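Local structure of gluconate kinase (Lactobacillus acidophilus, 3LL3) at residues G300-W305 / L334-Y339; A371-I376 / G401-S406. The protein probably phosphorylates a sugar or sugar acid such as gluconate or xylulose at the expense of ATP. All coordinates share one frame; numbering follows the deposited sequence.

Contact 1: residues G300-W305 / L334-Y339; sequences GIVFNW and LIFLPY. With ATP (adenosine-5'-triphosphate), chain C.
The Phe336 ring meets Val302 at its edge, where Val302 CG1 lies near the ring plane, 3.8 Å from Phe336 CE2. Trp305 reaches the same end of the ring obliquely, with Trp305 CZ3 4.2 Å from Phe336 CZ. In the plane of the indole, at its edge, lies the carbonyl oxygen of Val302. Phe303 lies off this contact and offers one ring face to ATP; N3 of the adenine sits 3.7 Å above the ring plane, offset toward the rim.

Val302 divides its branches between two partners. CG1 is anti to the backbone N (chi1 170°) and goes to Phe336, while Val302 CG2 rests 3.6 Å from Pro338 O. No hydrogen bond crosses between the segments, so apolar packing carries the contact. The other side of the helix serves the nucleotide. ATP O2' donates a hydrogen bond of 2.9 Å to Gly300 O. A side chain at Gly300 would run into ATP O3'.

The contact sets the first turn of helix 300-311 against strand 335-337 and the residues after it. Helix 365-388 packs beside both segments, through Ile376 on Val302 and Asn379 on Pro338. Strand 354-359 pairs with strand 335-337. The second subunit closes in as well: Trp305 NE1 is hydrogen-bonded to His363 O of that subunit.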
# COMPACT_ATOMS: atom_id res chain seq x y z
N GLY A 300 -10.05 4.33 -15.45
CA GLY A 300 -10.93 3.20 -15.27
C GLY A 300 -10.22 1.87 -15.37
O GLY A 300 -10.72 0.86 -14.87
N ILE A 301 -9.06 1.85 -16.03
CA ILE A 301 -8.27 0.64 -16.14
C ILE A 301 -7.87 0.12 -14.76
O ILE A 301 -7.77 -1.08 -14.53
CB ILE A 301 -7.00 0.86 -17.02
CG1 ILE A 301 -6.29 -0.46 -17.30
CG2 ILE A 301 -6.01 1.86 -16.35
CD1 ILE A 301 -5.39 -0.41 -18.54
N VAL A 302 -7.65 1.05 -13.84
CA VAL A 302 -7.30 0.72 -12.47
C VAL A 302 -8.55 0.33 -11.67
O VAL A 302 -8.51 -0.57 -10.84
CB VAL A 302 -6.51 1.87 -11.79
CG1 VAL A 302 -6.36 1.60 -10.30
CG2 VAL A 302 -5.13 2.03 -12.46
N PHE A 303 -9.66 1.00 -11.94
CA PHE A 303 -10.94 0.58 -11.39
C PHE A 303 -11.24 -0.86 -11.78
O PHE A 303 -11.67 -1.67 -10.97
CB PHE A 303 -12.06 1.49 -11.89
CG PHE A 303 -13.43 1.07 -11.44
CD1 PHE A 303 -14.20 0.23 -12.23
CD2 PHE A 303 -13.94 1.49 -10.22
CE1 PHE A 303 -15.47 -0.17 -11.83
CE2 PHE A 303 -15.21 1.11 -9.82
CZ PHE A 303 -15.97 0.27 -10.62
N ASN A 304 -11.00 -1.18 -13.05
CA ASN A 304 -11.14 -2.53 -13.53
C ASN A 304 -10.23 -3.51 -12.80
O ASN A 304 -10.68 -4.56 -12.38
CB ASN A 304 -10.86 -2.59 -15.02
CG ASN A 304 -11.23 -3.92 -15.63
OD1 ASN A 304 -10.38 -4.65 -16.16
ND2 ASN A 304 -12.52 -4.26 -15.56
N TRP A 305 -8.94 -3.17 -12.67
CA TRP A 305 -8.02 -4.03 -11.92
C TRP A 305 -8.52 -4.29 -10.50
O TRP A 305 -8.51 -5.43 -10.04
CB TRP A 305 -6.60 -3.44 -11.87
CG TRP A 305 -5.72 -4.14 -10.87
CD1 TRP A 305 -4.94 -5.24 -11.08
CD2 TRP A 305 -5.54 -3.78 -9.49
NE1 TRP A 305 -4.28 -5.59 -9.92
CE2 TRP A 305 -4.64 -4.71 -8.93
CE3 TRP A 305 -6.06 -2.76 -8.67
CZ2 TRP A 305 -4.23 -4.66 -7.59
CZ3 TRP A 305 -5.66 -2.71 -7.34
CH2 TRP A 305 -4.75 -3.66 -6.81
N LEU A 334 -7.41 5.80 4.56
CA LEU A 334 -6.61 4.90 3.75
C LEU A 334 -6.23 5.60 2.44
O LEU A 334 -7.09 6.13 1.75
CB LEU A 334 -7.37 3.60 3.50
CG LEU A 334 -6.65 2.59 2.60
CD1 LEU A 334 -5.31 2.17 3.22
CD2 LEU A 334 -7.54 1.39 2.35
N ILE A 335 -4.94 5.61 2.11
CA ILE A 335 -4.47 6.20 0.86
C ILE A 335 -4.17 5.13 -0.20
O ILE A 335 -3.49 4.13 0.08
CB ILE A 335 -3.20 7.03 1.06
CG1 ILE A 335 -3.51 8.28 1.90
CG2 ILE A 335 -2.58 7.42 -0.30
CD1 ILE A 335 -4.67 9.10 1.36
N PHE A 336 -4.68 5.34 -1.41
CA PHE A 336 -4.36 4.50 -2.56
C PHE A 336 -3.68 5.35 -3.62
O PHE A 336 -4.32 6.23 -4.21
CB PHE A 336 -5.61 3.86 -3.15
CG PHE A 336 -5.34 2.97 -4.34
CD1 PHE A 336 -4.70 1.74 -4.19
CD2 PHE A 336 -5.72 3.36 -5.62
CE1 PHE A 336 -4.46 0.92 -5.30
CE2 PHE A 336 -5.48 2.55 -6.72
CZ PHE A 336 -4.84 1.34 -6.57
N LEU A 337 -2.38 5.12 -3.83
CA LEU A 337 -1.70 5.74 -4.97
C LEU A 337 -1.96 4.86 -6.19
O LEU A 337 -1.60 3.69 -6.20
CB LEU A 337 -0.20 5.91 -4.71
CG LEU A 337 0.24 6.70 -3.46
CD1 LEU A 337 1.77 6.76 -3.32
CD2 LEU A 337 -0.35 8.10 -3.49
N PRO A 338 -2.62 5.41 -7.23
CA PRO A 338 -3.17 4.58 -8.32
C PRO A 338 -2.19 4.23 -9.44
O PRO A 338 -2.64 3.74 -10.48
CB PRO A 338 -4.27 5.47 -8.91
CG PRO A 338 -3.95 6.86 -8.49
CD PRO A 338 -2.93 6.84 -7.38
N TYR A 339 -0.90 4.43 -9.23
CA TYR A 339 0.03 4.34 -10.36
C TYR A 339 0.36 2.94 -10.85
O TYR A 339 1.53 2.61 -11.01
CB TYR A 339 1.33 5.05 -10.01
CG TYR A 339 1.16 6.34 -9.27
CD1 TYR A 339 0.35 7.36 -9.76
CD2 TYR A 339 1.87 6.58 -8.11
CE1 TYR A 339 0.24 8.57 -9.08
CE2 TYR A 339 1.75 7.76 -7.43
CZ TYR A 339 0.95 8.76 -7.91
OH TYR A 339 0.87 9.93 -7.19
PG ATP C . -13.74 5.09 -25.90
O1G ATP C . -14.62 3.70 -25.75
O2G ATP C . -14.74 6.39 -26.17
O3G ATP C . -12.77 4.94 -26.99
PB ATP C . -12.70 4.17 -23.39
O1B ATP C . -11.76 4.82 -22.21
O2B ATP C . -12.09 2.99 -23.99
O3B ATP C . -12.91 5.39 -24.50
PA ATP C . -15.05 4.36 -21.61
O1A ATP C . -15.12 6.00 -21.57
O2A ATP C . -16.37 3.75 -21.69
O3A ATP C . -14.20 3.69 -22.87
O5' ATP C . -14.37 3.89 -20.19
C5' ATP C . -14.01 2.54 -20.04
C4' ATP C . -13.84 2.26 -18.56
O4' ATP C . -14.95 2.44 -17.70
C3' ATP C . -13.07 1.00 -18.06
O3' ATP C . -11.71 1.20 -17.82
C2' ATP C . -13.96 0.45 -16.89
O2' ATP C . -13.21 -0.14 -15.86
C1' ATP C . -14.74 1.70 -16.54
N9 ATP C . -16.08 1.43 -16.03
C8 ATP C . -17.04 0.67 -16.59
N7 ATP C . -18.21 0.83 -15.78
C5 ATP C . -17.90 1.73 -14.74
C6 ATP C . -18.66 2.25 -13.67
N6 ATP C . -20.06 1.88 -13.54
N1 ATP C . -18.11 3.11 -12.81
C2 ATP C . -16.80 3.50 -12.94
N3 ATP C . -16.06 2.98 -13.99
C4 ATP C . -16.62 2.11 -14.87

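Contact 2: residues A371-I376 / G401-S406; sequences AVIEGI and GGFLKS. With ATP (adenosine-5'-triphosphate), chain C.
The loop after strand 396-400 forms part of the ATP pocket, in the C-terminal domain of an FGGY kinase with the actin-like ATPase fold. From it Phe403 reaches helix 365-388 and touches Ile376 and Ile373. Phe403 CG is anti to the backbone N (chi1 178°), which extends the ring to the helix. Ile376 CG2 comes obliquely to the ring end, 3.6 Å from Phe403 CE2. Ile376 CD1 also approaches, 4.1 Å from Phe403 CZ. Ile373 adds its CG2 branch at 4.2 Å from Phe403 CZ.

The near part of the same ring meets the adenine, with Phe403 CD1 3.4 Å from ATP N3. Phe403 O lies 3.1 Å from ATP C2. Next to it, Gly402 N donates a hydrogen bond of 2.8 Å to ATP O1A of the alpha phosphate, with an N-H...O angle of 160°. A side chain at Gly402 would clash with ATP O2A.

With an alanine here in place of Phe403, a gap would probably open between Ile373, Ile376 and the adenine, and the base would lose this contact. The chemistry is thus divided: apolar contacts fix the loop against the helix, while a backbone N-H, not a side chain of this loop, is hydrogen-bonded to the phosphate.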
# COMPACT_ATOMS: atom_id res chain seq x y z
N ALA A 371 -11.10 3.50 -1.29
CA ALA A 371 -9.79 4.14 -1.39
C ALA A 371 -9.30 4.11 -2.83
O ALA A 371 -8.65 5.05 -3.27
CB ALA A 371 -8.75 3.47 -0.46
N VAL A 372 -9.60 3.03 -3.55
CA VAL A 372 -9.19 2.93 -4.95
C VAL A 372 -9.86 4.05 -5.76
O VAL A 372 -9.20 4.79 -6.49
CB VAL A 372 -9.55 1.56 -5.57
CG1 VAL A 372 -9.40 1.62 -7.10
CG2 VAL A 372 -8.68 0.43 -4.97
N ILE A 373 -11.17 4.18 -5.58
CA ILE A 373 -11.93 5.19 -6.33
C ILE A 373 -11.45 6.59 -5.96
O ILE A 373 -11.26 7.43 -6.83
CB ILE A 373 -13.45 5.07 -6.09
CG1 ILE A 373 -13.96 3.78 -6.70
CG2 ILE A 373 -14.17 6.25 -6.75
CD1 ILE A 373 -15.30 3.31 -6.14
N GLU A 374 -11.29 6.83 -4.66
CA GLU A 374 -10.79 8.11 -4.20
C GLU A 374 -9.37 8.42 -4.69
O GLU A 374 -9.08 9.58 -5.03
CB GLU A 374 -10.85 8.21 -2.68
CG GLU A 374 -12.29 8.34 -2.15
CD GLU A 374 -12.39 8.21 -0.64
OE1 GLU A 374 -11.37 7.86 0.02
OE2 GLU A 374 -13.50 8.44 -0.10
N GLY A 375 -8.50 7.41 -4.71
CA GLY A 375 -7.14 7.58 -5.18
C GLY A 375 -7.10 7.92 -6.66
O GLY A 375 -6.34 8.80 -7.10
N ILE A 376 -7.91 7.22 -7.45
CA ILE A 376 -8.00 7.49 -8.88
C ILE A 376 -8.34 8.97 -9.08
O ILE A 376 -7.68 9.67 -9.83
CB ILE A 376 -9.03 6.58 -9.56
CG1 ILE A 376 -8.45 5.18 -9.76
CG2 ILE A 376 -9.44 7.14 -10.93
CD1 ILE A 376 -9.47 4.13 -10.09
N GLY A 401 -16.82 10.30 -19.89
CA GLY A 401 -16.05 9.09 -19.77
C GLY A 401 -16.71 8.01 -18.93
O GLY A 401 -17.41 8.32 -17.99
N GLY A 402 -16.46 6.76 -19.27
CA GLY A 402 -17.10 5.63 -18.63
C GLY A 402 -16.86 5.50 -17.14
O GLY A 402 -17.66 4.88 -16.43
N PHE A 403 -15.75 6.05 -16.65
CA PHE A 403 -15.45 5.95 -15.22
C PHE A 403 -16.39 6.84 -14.42
O PHE A 403 -16.66 6.59 -13.25
CB PHE A 403 -13.99 6.31 -14.92
CG PHE A 403 -13.64 6.26 -13.46
CD1 PHE A 403 -13.66 5.05 -12.76
CD2 PHE A 403 -13.29 7.41 -12.77
CE1 PHE A 403 -13.33 4.99 -11.42
CE2 PHE A 403 -12.96 7.37 -11.40
CZ PHE A 403 -12.99 6.16 -10.73
N LEU A 404 -16.88 7.89 -15.08
CA LEU A 404 -17.78 8.87 -14.48
C LEU A 404 -19.25 8.56 -14.77
O LEU A 404 -20.07 9.46 -14.74
CB LEU A 404 -17.47 10.27 -15.00
CG LEU A 404 -16.02 10.68 -14.87
CD1 LEU A 404 -15.81 12.08 -15.42
CD2 LEU A 404 -15.52 10.54 -13.42
N LYS A 405 -19.57 7.30 -15.04
CA LYS A 405 -20.94 6.92 -15.33
C LYS A 405 -21.86 7.14 -14.14
O LYS A 405 -22.94 7.66 -14.30
CB LYS A 405 -21.04 5.45 -15.75
CG LYS A 405 -22.43 5.09 -16.28
CD LYS A 405 -22.69 3.59 -16.23
CE LYS A 405 -21.79 2.83 -17.18
NZ LYS A 405 -21.71 3.48 -18.54
N SER A 406 -21.42 6.73 -12.96
CA SER A 406 -22.29 6.70 -11.79
C SER A 406 -22.41 8.07 -11.13
O SER A 406 -21.48 8.86 -11.14
CB SER A 406 -21.74 5.72 -10.77
OG SER A 406 -20.57 6.26 -10.19
PG ATP C . -13.74 5.09 -25.90
O1G ATP C . -14.62 3.70 -25.75
O2G ATP C . -14.74 6.39 -26.17
O3G ATP C . -12.77 4.94 -26.99
PB ATP C . -12.70 4.17 -23.39
O1B ATP C . -11.76 4.82 -22.21
O2B ATP C . -12.09 2.99 -23.99
O3B ATP C . -12.91 5.39 -24.50
PA ATP C . -15.05 4.36 -21.61
O1A ATP C . -15.12 6.00 -21.57
O2A ATP C . -16.37 3.75 -21.69
O3A ATP C . -14.20 3.69 -22.87
O5' ATP C . -14.37 3.89 -20.19
C5' ATP C . -14.01 2.54 -20.04
C4' ATP C . -13.84 2.26 -18.56
O4' ATP C . -14.95 2.44 -17.70
C3' ATP C . -13.07 1.00 -18.06
O3' ATP C . -11.71 1.20 -17.82
C2' ATP C . -13.96 0.45 -16.89
O2' ATP C . -13.21 -0.14 -15.86
C1' ATP C . -14.74 1.70 -16.54
N9 ATP C . -16.08 1.43 -16.03
C8 ATP C . -17.04 0.67 -16.59
N7 ATP C . -18.21 0.83 -15.78
C5 ATP C . -17.90 1.73 -14.74
C6 ATP C . -18.66 2.25 -13.67
N6 ATP C . -20.06 1.88 -13.54
N1 ATP C . -18.11 3.11 -12.81
C2 ATP C . -16.80 3.50 -12.94
N3 ATP C . -16.06 2.98 -13.99
C4 ATP C . -16.62 2.11 -14.87

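Along the chain the two contacts come in series: contact 1 closes before contact 2 opens. Contact 1 closes a loop of 28 residues that includes helix 317-325. Contact 2 then closes one of 24 residues, running through the rest of helix 365-388 and strand 396-400. The loops neither nest nor cross. The contact centres are only 9 Å apart, and helix 365-388 joins them: Phe336 CB packs 3.3 Å from Ala371 O, and Ile376 CD1 lies 3.6 Å from Phe303 N. Both contacts also touch ATP. Together they tie helix 300-311, strand 335-337 and the loop before helix 407-417 around this one helix.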